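Local coordinates for protein CurF (Lyngbya majuscula, PDB 5DP2) that carries out cyclopropane formation in curacin A biosynthesis, as an NADP-binding enoyl reductase domain of a polyketide synthase, at residues V46-R51 / R326-S331; A171-V176 / K332-I337; E135-F140 / K336-M341. All coordinates share one frame; numbering follows the deposited sequence. Where two conformers were deposited one is given.

Contacts 1 and 3 lie in the GroES-like half of this enoyl reductase, and contact 2 joins it to the Rossmann half. Their centres lie about 11 to 12 Å apart. Contacts 1 and 2 both touch NADP. Contact 1 gives it a backbone donor, Phe-50 N, and a hydroxyl donor, Ser-331 OG; contact 2 adds Ala-171 N and His-333 NE2. The two also touch directly, Leu-328 CD1 lying 3.4 Å from His-333 NE2. Strand 336-340 starts in contact 2 and runs through contact 3, and Val-48 N is 3.0 Å from Ile-337 O, a probable hydrogen bond tying contact 1 to that strand. The Lys-336 side chain in contact 3 comes within about 5 Å of the cofactor.

Contact 1: V46-R51 / R326-S331; sequences VPVNFR and RHLQHS. With NAP (NADP nicotinamide-adenine-dinucleotide phosphate), chain B.
This is a buried apolar contact in which Leu-328, on helix 321-329, reaches the bend between strand 39-48 and helix 50-57 and packs against Val-48 and Phe-50. With CG anti to the backbone N (chi1 -173°), the branch point of Leu-328 is carried to the bend, and its two methyls part there. Leu-328 CD2 goes to the backbone, 3.6 Å from Phe-50 N, and also meets Val-48 CG1 at 3.8 Å. Leu-328 CD1 turns to the cofactor and lies 3.8 Å from NAP O5B.

Phe-50 is held between protein and cofactor. Its ring edge faces Leu-328, with Phe-50 CD1 4.2 Å from Leu-328 CG. One ring face is covered by NAP C5B, offset toward the rim. On the other ortho carbon, Phe-50 CD2 is 3.6 Å from NAP C3D, so the nicotinamide ribose meets the ring at its rim. An alanine here would lack the ring and would probably open a gap between Leu-328 and the two riboses.

The fold is that of the medium-chain dehydrogenase/reductase superfamily, and this contact forms part of the wall of its NADP pocket. Phe-50 N sits at the start of helix 50-57 and gives NAP O1N a nearly straight bond of 3.0 Å at 170°. The helix start may add some favourable polarity for that phosphate oxygen. Asn-49 precedes the helix at the N-cap position, but its side chain does not cap it. ND2 goes to Glu-83 and OD1 to Lys-336 NZ. Across the contact, helix 321-329 ends in a Schellman motif at Ser-331. There Ser-331 OG donates to NAP O3X, on the 2'-phosphate, at 2.6 Å, and the Ser-331 carbonyl meets Lys-194.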
loop_
_atom_site.group_PDB
_atom_site.type_symbol
_atom_site.label_atom_id
_atom_site.label_comp_id
_atom_site.label_asym_id
_atom_site.label_seq_id
_atom_site.Cartn_x
_atom_site.Cartn_y
_atom_site.Cartn_z
ATOM N N VAL A 46 -5.639 9.156 7.574
ATOM C CA VAL A 46 -5.888 8.366 6.381
ATOM C C VAL A 46 -4.826 8.756 5.363
ATOM O O VAL A 46 -4.667 9.939 5.062
ATOM C CB VAL A 46 -7.344 8.577 5.837
ATOM C CG1 VAL A 46 -7.803 10.030 5.834
ATOM C CG2 VAL A 46 -7.505 7.893 4.502
ATOM N N PRO A 47 -4.064 7.788 4.854
ATOM C CA PRO A 47 -3.016 8.132 3.910
ATOM C C PRO A 47 -3.513 8.140 2.478
ATOM O O PRO A 47 -4.552 7.551 2.153
ATOM C CB PRO A 47 -2.013 7.014 4.104
ATOM C CG PRO A 47 -2.895 5.819 4.382
ATOM C CD PRO A 47 -4.038 6.343 5.213
ATOM N N VAL A 48 -2.740 8.791 1.599
ATOM C CA VAL A 48 -2.964 8.711 0.165
ATOM C C VAL A 48 -2.189 7.509 -0.406
ATOM O O VAL A 48 -1.028 7.303 -0.056
ATOM C CB VAL A 48 -2.456 9.994 -0.544
ATOM C CG1 VAL A 48 -2.842 9.970 -2.027
ATOM C CG2 VAL A 48 -3.005 11.251 0.102
ATOM N N ASN A 49 -2.810 6.722 -1.281
ATOM C CA ASN A 49 -2.124 5.639 -1.965
ATOM C C ASN A 49 -1.945 5.994 -3.440
ATOM O O ASN A 49 -2.755 6.722 -4.017
ATOM C CB ASN A 49 -2.890 4.317 -1.792
ATOM C CG ASN A 49 -2.606 3.696 -0.405
ATOM O OD1 ASN A 49 -1.669 2.895 -0.222
ATOM N ND2 ASN A 49 -3.321 4.116 0.580
ATOM N N PHE A 50 -0.909 5.476 -4.082
ATOM C CA PHE A 50 -0.624 5.844 -5.455
ATOM C C PHE A 50 -1.792 5.480 -6.388
ATOM O O PHE A 50 -2.101 6.253 -7.311
ATOM C CB PHE A 50 0.674 5.191 -5.928
ATOM C CG PHE A 50 1.189 5.737 -7.213
ATOM C CD1 PHE A 50 1.706 7.045 -7.265
ATOM C CD2 PHE A 50 1.152 4.978 -8.357
ATOM C CE1 PHE A 50 2.193 7.562 -8.463
ATOM C CE2 PHE A 50 1.668 5.474 -9.552
ATOM C CZ PHE A 50 2.178 6.769 -9.601
ATOM N N ARG A 51 -2.452 4.331 -6.176
ATOM C CA ARG A 51 -3.649 3.965 -6.970
ATOM C C ARG A 51 -4.645 5.094 -7.026
ATOM O O ARG A 51 -5.310 5.304 -8.044
ATOM C CB ARG A 51 -4.365 2.704 -6.348
ATOM C CG ARG A 51 -5.725 2.329 -6.991
ATOM C CD ARG A 51 -5.626 1.798 -8.400
ATOM N NE ARG A 51 -5.087 0.455 -8.419
ATOM C CZ ARG A 51 -5.760 -0.704 -8.242
ATOM N NH1 ARG A 51 -7.083 -0.722 -8.022
ATOM N NH2 ARG A 51 -5.080 -1.832 -8.284
ATOM N N ARG A 326 -0.937 15.770 -4.540
ATOM C CA ARG A 326 0.109 16.275 -5.440
ATOM C C ARG A 326 1.500 15.909 -4.960
ATOM O O ARG A 326 2.398 15.668 -5.779
ATOM C CB ARG A 326 -0.005 17.794 -5.584
ATOM C CG ARG A 326 -1.066 18.249 -6.538
ATOM C CD ARG A 326 -1.123 19.757 -6.610
ATOM N NE ARG A 326 -2.088 20.113 -7.630
ATOM C CZ ARG A 326 -2.811 21.225 -7.641
ATOM N NH1 ARG A 326 -2.645 22.139 -6.690
ATOM N NH2 ARG A 326 -3.683 21.454 -8.628
ATOM N N HIS A 327 1.688 15.856 -3.641
ATOM C CA HIS A 327 2.989 15.505 -3.061
ATOM C C HIS A 327 3.373 14.104 -3.525
ATOM O O HIS A 327 4.523 13.817 -3.848
ATOM C CB HIS A 327 2.910 15.630 -1.543
ATOM C CG HIS A 327 4.228 15.601 -0.837
ATOM N ND1 HIS A 327 5.017 16.710 -0.640
ATOM C CD2 HIS A 327 4.852 14.579 -0.202
ATOM C CE1 HIS A 327 6.079 16.364 0.075
ATOM N NE2 HIS A 327 6.008 15.071 0.336
ATOM N N LEU A 328 2.383 13.196 -3.548
ATOM C CA LEU A 328 2.604 11.827 -4.027
ATOM C C LEU A 328 2.738 11.783 -5.550
ATOM O O LEU A 328 3.647 11.131 -6.072
ATOM C CB LEU A 328 1.467 10.906 -3.523
ATOM C CG LEU A 328 1.678 9.434 -3.819
ATOM C CD1 LEU A 328 3.030 8.896 -3.374
ATOM C CD2 LEU A 328 0.540 8.648 -3.210
ATOM N N GLN A 329 1.886 12.516 -6.267
ATOM C CA GLN A 329 1.987 12.556 -7.730
ATOM C C GLN A 329 3.373 12.997 -8.205
ATOM O O GLN A 329 3.922 12.399 -9.130
ATOM C CB GLN A 329 0.955 13.522 -8.280
ATOM C CG GLN A 329 0.980 13.653 -9.791
ATOM C CD GLN A 329 0.194 14.848 -10.316
ATOM O OE1 GLN A 329 -0.045 15.828 -9.592
ATOM N NE2 GLN A 329 -0.193 14.783 -11.579
ATOM N N HIS A 330 3.910 14.044 -7.579
ATOM C CA HIS A 330 5.232 14.587 -7.923
ATOM C C HIS A 330 6.374 13.850 -7.234
ATOM O O HIS A 330 7.529 14.192 -7.432
ATOM C CB HIS A 330 5.280 16.083 -7.602
ATOM C CG HIS A 330 4.370 16.917 -8.437
ATOM N ND1 HIS A 330 4.071 16.622 -9.750
ATOM C CD2 HIS A 330 3.668 18.026 -8.128
ATOM C CE1 HIS A 330 3.213 17.512 -10.208
ATOM N NE2 HIS A 330 2.969 18.384 -9.249
ATOM N N SER A 331 6.029 12.829 -6.447
ATOM C CA SER A 331 6.968 11.933 -5.826
ATOM C C SER A 331 7.984 12.645 -4.974
ATOM O O SER A 331 9.193 12.430 -5.104
ATOM C CB SER A 331 7.648 11.069 -6.859
ATOM O OG SER A 331 7.968 9.858 -6.237
HETATM P PA NAP B . 4.726 4.892 -3.742
HETATM O O1A NAP B . 4.855 5.651 -2.467
HETATM O O2A NAP B . 5.621 3.734 -3.993
HETATM O O5B NAP B . 4.829 5.957 -4.929
HETATM C C5B NAP B . 5.078 5.543 -6.279
HETATM C C4B NAP B . 6.520 5.149 -6.518
HETATM O O4B NAP B . 6.698 4.944 -7.899
HETATM C C3B NAP B . 7.522 6.171 -6.067
HETATM O O3B NAP B . 8.300 5.598 -5.015
HETATM C C2B NAP B . 8.379 6.480 -7.310
HETATM O O2B NAP B . 9.771 6.469 -7.165
HETATM C C1B NAP B . 8.044 5.334 -8.245
HETATM N N9A NAP B . 7.999 5.696 -9.655
HETATM C C8A NAP B . 6.927 6.225 -10.340
HETATM N N7A NAP B . 7.247 6.428 -11.640
HETATM C C5A NAP B . 8.515 6.018 -11.785
HETATM C C6A NAP B . 9.432 5.954 -12.876
HETATM N N6A NAP B . 9.052 6.373 -14.099
HETATM N N1A NAP B . 10.647 5.469 -12.653
HETATM C C2A NAP B . 10.989 5.062 -11.426
HETATM N N3A NAP B . 10.222 5.070 -10.332
HETATM C C4A NAP B . 9.006 5.561 -10.514
HETATM O O3 NAP B . 3.205 4.393 -3.922
HETATM P PN NAP B . 2.448 3.161 -3.235
HETATM O O1N NAP B . 1.071 3.608 -2.934
HETATM O O2N NAP B . 3.279 2.579 -2.128
HETATM O O5D NAP B . 2.357 2.159 -4.435
HETATM C C5D NAP B . 3.576 1.575 -4.951
HETATM C C4D NAP B . 3.304 0.951 -6.343
HETATM O O4D NAP B . 2.707 -0.303 -6.140
HETATM C C3D NAP B . 2.320 1.737 -7.218
HETATM O O3D NAP B . 2.644 1.473 -8.589
HETATM C C2D NAP B . 0.983 1.158 -6.829
HETATM O O2D NAP B . 0.035 1.324 -7.887
HETATM C C1D NAP B . 1.336 -0.284 -6.573
HETATM N N1N NAP B . 0.621 -1.055 -5.533
HETATM C C2N NAP B . 0.044 -2.235 -5.856
HETATM C C3N NAP B . -0.629 -3.015 -4.921
HETATM C C7N NAP B . -1.244 -4.309 -5.331
HETATM O O7N NAP B . -1.978 -4.814 -4.509
HETATM N N7N NAP B . -0.945 -4.828 -6.552
HETATM C C4N NAP B . -0.712 -2.565 -3.599
HETATM C C5N NAP B . -0.110 -1.352 -3.290
HETATM C C6N NAP B . 0.559 -0.605 -4.267
HETATM P P2B NAP B . 10.615 7.635 -6.468
HETATM O O1X NAP B . 10.263 7.598 -4.987
HETATM O O2X NAP B . 12.032 7.226 -6.755
HETATM O O3X NAP B . 10.198 8.931 -7.120
#

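Contact 2: A171-V176 / K332-I337; sequences AGQAAV and KHIGKI. With NAP (NADP nicotinamide-adenine-dinucleotide phosphate), chain B.
Gln-173, on helix 170-181, lies against Ile-334 and Gly-335 in the loop that leads into strand 336-340. The close part is at the buried Gly-335. Gln-173 CG approaches Gly-335 N at 4.0 Å, and the helix and loop come to 6.0 Å between the CA atoms of Gln-173 and Gly-335. Gly-335 has a positive phi, and a CB at these backbone angles would press on the carbonyl O of Ile-334. The Gly-335 backbone bonds to Ser-168, while the carbonyl of His-333, also buried, takes a bond from Lys-194. The Gln-173 chain bends at chi2 (-83°), which turns its amide across the Ile-334 side chain. Gln-173 OE1 lies 4.0 Å from Ile-334 CG2. Both ends of the amide are bonded elsewhere: NE2 to Ala-167 O and OE1 to Gln-201 NE2. Its orientation is therefore set by partners outside the loop.

Helix 170-181 follows strand 161-164 across a glycine-rich turn, as in the Rossmann fold of NADP-binding dehydrogenases. Its first turn serves the cofactor. Ala-171 N donates to NAP O2N at 2.9 Å in a fairly straight bond, and Ala-171 CB lies 3.8 Å from the same oxygen. On the loop side, His-333 NE2 donates to NAP O1A at 2.9 Å, about as straight. The two bonds thus fall on the two different phosphates of the pyrophosphate, one from each segment. The His-333 ring meets the phosphate with its edge, NAP PA lying in the ring plane. With chi1 at 66° its CG sits between the backbone N and the carbonyl carbon. That brings the ring edge to the phosphate.

The outer side is looser. Only the CG2 methyl of Ile-334 meets Gln-173, and the residue is otherwise partly exposed. Lys-332, at the start of the loop, is exposed.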
loop_
_atom_site.group_PDB
_atom_site.type_symbol
_atom_site.label_atom_id
_atom_site.label_comp_id
_atom_site.label_asym_id
_atom_site.label_seq_id
_atom_site.Cartn_x
_atom_site.Cartn_y
_atom_site.Cartn_z
ATOM N N ALA A 171 5.099 1.058 -0.431
ATOM C CA ALA A 171 5.288 -0.378 -0.542
ATOM C C ALA A 171 6.764 -0.737 -0.445
ATOM O O ALA A 171 7.144 -1.721 0.194
ATOM C CB ALA A 171 4.664 -0.902 -1.833
ATOM N N GLY A 172 7.606 0.057 -1.127
ATOM C CA GLY A 172 9.043 -0.209 -1.137
ATOM C C GLY A 172 9.682 -0.108 0.241
ATOM O O GLY A 172 10.498 -0.965 0.619
ATOM N N GLN A 173 9.319 0.920 1.007
ATOM C CA GLN A 173 9.884 1.079 2.349
ATOM C C GLN A 173 9.469 -0.087 3.248
ATOM O O GLN A 173 10.270 -0.602 4.045
ATOM C CB GLN A 173 9.438 2.401 2.976
ATOM C CG GLN A 173 10.192 3.611 2.413
ATOM C CD GLN A 173 11.530 3.814 3.108
ATOM O OE1 GLN A 173 11.565 4.160 4.296
ATOM N NE2 GLN A 173 12.620 3.586 2.408
ATOM N N ALA A 174 8.192 -0.488 3.162
ATOM C CA ALA A 174 7.724 -1.650 3.929
ATOM C C ALA A 174 8.473 -2.909 3.512
ATOM O O ALA A 174 8.874 -3.721 4.366
ATOM C CB ALA A 174 6.223 -1.837 3.759
ATOM N N ALA A 175 8.673 -3.086 2.214
ATOM C CA ALA A 175 9.407 -4.236 1.704
ATOM C C ALA A 175 10.847 -4.245 2.196
ATOM O O ALA A 175 11.372 -5.321 2.518
ATOM C CB ALA A 175 9.332 -4.271 0.188
ATOM N N VAL A 176 11.510 -3.089 2.260
ATOM C CA VAL A 176 12.879 -3.070 2.790
ATOM C C VAL A 176 12.880 -3.545 4.241
ATOM O O VAL A 176 13.698 -4.382 4.633
ATOM C CB VAL A 176 13.538 -1.670 2.659
ATOM C CG1 VAL A 176 14.852 -1.634 3.421
ATOM C CG2 VAL A 176 13.758 -1.311 1.194
ATOM N N LYS A 332 7.486 13.523 -4.114
ATOM C CA LYS A 332 8.309 14.350 -3.251
ATOM C C LYS A 332 8.676 13.689 -1.939
ATOM O O LYS A 332 9.298 14.318 -1.085
ATOM C CB LYS A 332 7.575 15.676 -2.964
ATOM C CG LYS A 332 7.311 16.512 -4.184
ATOM C CD LYS A 332 6.593 17.791 -3.790
ATOM C CE LYS A 332 6.517 18.791 -4.905
ATOM N NZ LYS A 332 5.995 20.098 -4.415
ATOM N N HIS A 333 8.289 12.429 -1.791
ATOM C CA HIS A 333 8.227 11.774 -0.484
ATOM C C HIS A 333 9.243 10.650 -0.285
ATOM O O HIS A 333 9.822 10.096 -1.198
ATOM C CB HIS A 333 6.826 11.173 -0.339
ATOM C CG HIS A 333 6.565 10.082 -1.309
ATOM N ND1 HIS A 333 6.774 10.228 -2.673
ATOM C CD2 HIS A 333 6.181 8.799 -1.104
ATOM C CE1 HIS A 333 6.522 9.065 -3.248
ATOM N NE2 HIS A 333 6.151 8.186 -2.324
ATOM N N ILE A 334 9.392 10.299 0.997
ATOM C CA ILE A 334 9.929 9.014 1.431
ATOM C C ILE A 334 8.862 8.405 2.349
ATOM O O ILE A 334 8.473 9.049 3.339
ATOM C CB ILE A 334 11.238 9.156 2.233
ATOM C CG1 ILE A 334 12.299 9.936 1.458
ATOM C CG2 ILE A 334 11.716 7.788 2.716
ATOM C CD1 ILE A 334 12.894 9.161 0.328
ATOM N N GLY A 335 8.390 7.204 2.047
ATOM C CA GLY A 335 7.406 6.562 2.934
ATOM C C GLY A 335 5.978 6.915 2.568
ATOM O O GLY A 335 5.548 6.678 1.420
ATOM N N LYS A 336 5.237 7.451 3.537
ATOM C CA LYS A 336 3.797 7.623 3.436
ATOM C C LYS A 336 3.395 9.113 3.540
ATOM O O LYS A 336 3.995 9.871 4.310
ATOM C CB LYS A 336 3.082 6.802 4.540
ATOM C CG LYS A 336 1.665 6.304 4.186
ATOM C CD LYS A 336 1.687 5.082 3.279
ATOM C CE LYS A 336 0.276 4.629 2.868
ATOM N NZ LYS A 336 0.284 3.382 2.040
ATOM N N ILE A 337 2.321 9.471 2.830
ATOM C CA ILE A 337 1.699 10.771 2.999
ATOM C C ILE A 337 0.391 10.544 3.741
ATOM O O ILE A 337 -0.454 9.762 3.295
ATOM C CB ILE A 337 1.528 11.422 1.638
ATOM C CG1 ILE A 337 2.912 11.583 0.983
ATOM C CG2 ILE A 337 0.799 12.752 1.791
ATOM C CD1 ILE A 337 2.833 11.662 -0.516
HETATM P PA NAP B . 4.726 4.892 -3.742
HETATM O O1A NAP B . 4.855 5.651 -2.467
HETATM O O2A NAP B . 5.621 3.734 -3.993
HETATM O O5B NAP B . 4.829 5.957 -4.929
HETATM C C5B NAP B . 5.078 5.543 -6.279
HETATM C C4B NAP B . 6.520 5.149 -6.518
HETATM O O4B NAP B . 6.698 4.944 -7.899
HETATM C C3B NAP B . 7.522 6.171 -6.067
HETATM O O3B NAP B . 8.300 5.598 -5.015
HETATM C C2B NAP B . 8.379 6.480 -7.310
HETATM O O2B NAP B . 9.771 6.469 -7.165
HETATM C C1B NAP B . 8.044 5.334 -8.245
HETATM N N9A NAP B . 7.999 5.696 -9.655
HETATM C C8A NAP B . 6.927 6.225 -10.340
HETATM N N7A NAP B . 7.247 6.428 -11.640
HETATM C C5A NAP B . 8.515 6.018 -11.785
HETATM C C6A NAP B . 9.432 5.954 -12.876
HETATM N N6A NAP B . 9.052 6.373 -14.099
HETATM N N1A NAP B . 10.647 5.469 -12.653
HETATM C C2A NAP B . 10.989 5.062 -11.426
HETATM N N3A NAP B . 10.222 5.070 -10.332
HETATM C C4A NAP B . 9.006 5.561 -10.514
HETATM O O3 NAP B . 3.205 4.393 -3.922
HETATM P PN NAP B . 2.448 3.161 -3.235
HETATM O O1N NAP B . 1.071 3.608 -2.934
HETATM O O2N NAP B . 3.279 2.579 -2.128
HETATM O O5D NAP B . 2.357 2.159 -4.435
HETATM C C5D NAP B . 3.576 1.575 -4.951
HETATM C C4D NAP B . 3.304 0.951 -6.343
HETATM O O4D NAP B . 2.707 -0.303 -6.140
HETATM C C3D NAP B . 2.320 1.737 -7.218
HETATM O O3D NAP B . 2.644 1.473 -8.589
HETATM C C2D NAP B . 0.983 1.158 -6.829
HETATM O O2D NAP B . 0.035 1.324 -7.887
HETATM C C1D NAP B . 1.336 -0.284 -6.573
HETATM N N1N NAP B . 0.621 -1.055 -5.533
HETATM C C2N NAP B . 0.044 -2.235 -5.856
HETATM C C3N NAP B . -0.629 -3.015 -4.921
HETATM C C7N NAP B . -1.244 -4.309 -5.331
HETATM O O7N NAP B . -1.978 -4.814 -4.509
HETATM N N7N NAP B . -0.945 -4.828 -6.552
HETATM C C4N NAP B . -0.712 -2.565 -3.599
HETATM C C5N NAP B . -0.110 -1.352 -3.290
HETATM C C6N NAP B . 0.559 -0.605 -4.267
HETATM P P2B NAP B . 10.615 7.635 -6.468
HETATM O O1X NAP B . 10.263 7.598 -4.987
HETATM O O2X NAP B . 12.032 7.226 -6.755
HETATM O O3X NAP B . 10.198 8.931 -7.120
#

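Contact 3: E135-F140 / K336-M341; sequences EAATIF and KIVVTM
Thr-138 lays its methyl CG2 on the side of Lys-336, 3.9 Å from Lys-336 CB. The two side chains run antiparallel past one another. The strand is 336-340, which lies between strands 39-48 and 313-317 in the mixed sheet of the GroES-like half. Residues 136-139 form a type I beta turn after the short helix 133-136 and cover one face of that strand. Two residues along the strand, on the same face, Val-338 meets the same turn. Val-338 CG1 is 4.0 Å from Ala-137 CB, and Val-338 CG2 is 4.2 Å from CG2 of Thr-138, whose side chain runs roughly perpendicular to it.

Thr-138 is held by its hydroxyl. OG1 donates to Glu-135 O at 2.8 Å, in the carbonyl plane (C=O...donor angle 158°), and this oxygen also accepts from Thr-138 N. OG1 is further bonded to Leu-311 N, which fixes its rotation and directs CG2 at the strand. The Lys-336 NZ reaches Glu-83 as a salt bridge and Ser-142 as a hydrogen bond. A water also joins the two segments: it donates to Thr-138 O at 2.8 Å and accepts from Lys-336 NZ at 2.9 Å.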
loop_
_atom_site.group_PDB
_atom_site.type_symbol
_atom_site.label_atom_id
_atom_site.label_comp_id
_atom_site.label_asym_id
_atom_site.label_seq_id
_atom_site.Cartn_x
_atom_site.Cartn_y
_atom_site.Cartn_z
ATOM N N GLU A 135 1.259 7.451 12.979
ATOM C CA GLU A 135 2.177 6.325 12.792
ATOM C C GLU A 135 1.453 5.071 12.334
ATOM O O GLU A 135 1.873 4.376 11.413
ATOM C CB GLU A 135 2.921 6.027 14.096
ATOM C CG GLU A 135 4.054 6.988 14.389
ATOM C CD GLU A 135 4.723 6.743 15.727
ATOM O OE1 GLU A 135 4.019 6.445 16.727
ATOM O OE2 GLU A 135 5.963 6.905 15.776
ATOM N N ALA A 136 0.344 4.768 13.002
ATOM C CA ALA A 136 -0.411 3.563 12.667
ATOM C C ALA A 136 -1.010 3.634 11.268
ATOM O O ALA A 136 -1.198 2.615 10.625
ATOM C CB ALA A 136 -1.482 3.271 13.708
ATOM N N ALA A 137 -1.288 4.861 10.803
ATOM C CA ALA A 137 -1.841 5.085 9.459
ATOM C C ALA A 137 -0.855 4.728 8.363
ATOM O O ALA A 137 -1.262 4.665 7.203
ATOM C CB ALA A 137 -2.303 6.521 9.306
ATOM N N THR A 138 0.423 4.494 8.692
ATOM C CA THR A 138 1.377 4.084 7.669
ATOM C C THR A 138 1.369 2.590 7.397
ATOM O O THR A 138 2.047 2.152 6.464
ATOM C CB THR A 138 2.819 4.520 8.031
ATOM O OG1 THR A 138 3.339 3.715 9.104
ATOM C CG2 THR A 138 2.937 5.976 8.332
ATOM N N ILE A 139 0.638 1.791 8.186
ATOM C CA ILE A 139 0.877 0.343 8.202
ATOM C C ILE A 139 0.157 -0.466 7.125
ATOM O O ILE A 139 0.787 -1.247 6.420
ATOM C CB ILE A 139 0.530 -0.245 9.607
ATOM C CG1 ILE A 139 1.475 0.317 10.663
ATOM C CG2 ILE A 139 0.560 -1.769 9.562
ATOM C CD1 ILE A 139 1.127 -0.075 12.080
ATOM N N PHE A 140 -1.183 -0.358 7.051
ATOM C CA PHE A 140 -1.983 -1.431 6.450
ATOM C C PHE A 140 -1.624 -1.775 5.002
ATOM O O PHE A 140 -1.181 -2.890 4.714
ATOM C CB PHE A 140 -3.490 -1.099 6.578
ATOM C CG PHE A 140 -4.393 -2.166 6.041
ATOM C CD1 PHE A 140 -4.728 -3.282 6.816
ATOM C CD2 PHE A 140 -4.899 -2.097 4.750
ATOM C CE1 PHE A 140 -5.535 -4.279 6.300
ATOM C CE2 PHE A 140 -5.714 -3.092 4.233
ATOM C CZ PHE A 140 -6.018 -4.193 5.013
ATOM N N LYS A 336 5.237 7.451 3.537
ATOM C CA LYS A 336 3.797 7.623 3.436
ATOM C C LYS A 336 3.395 9.113 3.540
ATOM O O LYS A 336 3.995 9.871 4.310
ATOM C CB LYS A 336 3.082 6.802 4.540
ATOM C CG LYS A 336 1.665 6.304 4.186
ATOM C CD LYS A 336 1.687 5.082 3.279
ATOM C CE LYS A 336 0.276 4.629 2.868
ATOM N NZ LYS A 336 0.284 3.382 2.040
ATOM N N ILE A 337 2.321 9.471 2.830
ATOM C CA ILE A 337 1.699 10.771 2.999
ATOM C C ILE A 337 0.391 10.544 3.741
ATOM O O ILE A 337 -0.454 9.762 3.295
ATOM C CB ILE A 337 1.528 11.422 1.638
ATOM C CG1 ILE A 337 2.912 11.583 0.983
ATOM C CG2 ILE A 337 0.799 12.752 1.791
ATOM C CD1 ILE A 337 2.833 11.662 -0.516
ATOM N N VAL A 338 0.294 11.171 4.917
ATOM C CA VAL A 338 -0.833 10.929 5.835
ATOM C C VAL A 338 -1.635 12.202 6.003
ATOM O O VAL A 338 -1.089 13.248 6.303
ATOM C CB VAL A 338 -0.325 10.427 7.213
ATOM C CG1 VAL A 338 -1.476 10.217 8.179
ATOM C CG2 VAL A 338 0.485 9.134 7.062
ATOM N N VAL A 339 -2.970 12.082 5.842
ATOM C CA VAL A 339 -3.877 13.216 6.009
ATOM C C VAL A 339 -4.598 13.065 7.358
ATOM O O VAL A 339 -5.155 12.008 7.671
ATOM C CB VAL A 339 -4.880 13.275 4.837
ATOM C CG1 VAL A 339 -5.907 14.383 5.033
ATOM C CG2 VAL A 339 -4.116 13.459 3.528
ATOM N N THR A 340 -4.589 14.113 8.176
ATOM C CA THR A 340 -5.311 14.099 9.431
ATOM C C THR A 340 -6.699 14.690 9.245
ATOM O O THR A 340 -6.897 15.671 8.525
ATOM C CB THR A 340 -4.555 14.841 10.535
ATOM O OG1 THR A 340 -4.224 16.153 10.096
ATOM C CG2 THR A 340 -3.295 14.083 10.910
ATOM N N MET A 341 -7.652 14.118 9.954
ATOM C CA MET A 341 -8.999 14.683 9.912
ATOM C C MET A 341 -9.242 15.701 11.062
ATOM O O MET A 341 -8.572 15.620 12.099
ATOM C CB MET A 341 -10.002 13.556 9.875
ATOM C CG MET A 341 -9.874 12.718 8.613
ATOM S SD MET A 341 -10.296 13.625 7.094
ATOM C CE MET A 341 -12.090 13.615 7.221
HETATM O O HOH W 1 0.243 1.588 4.337
#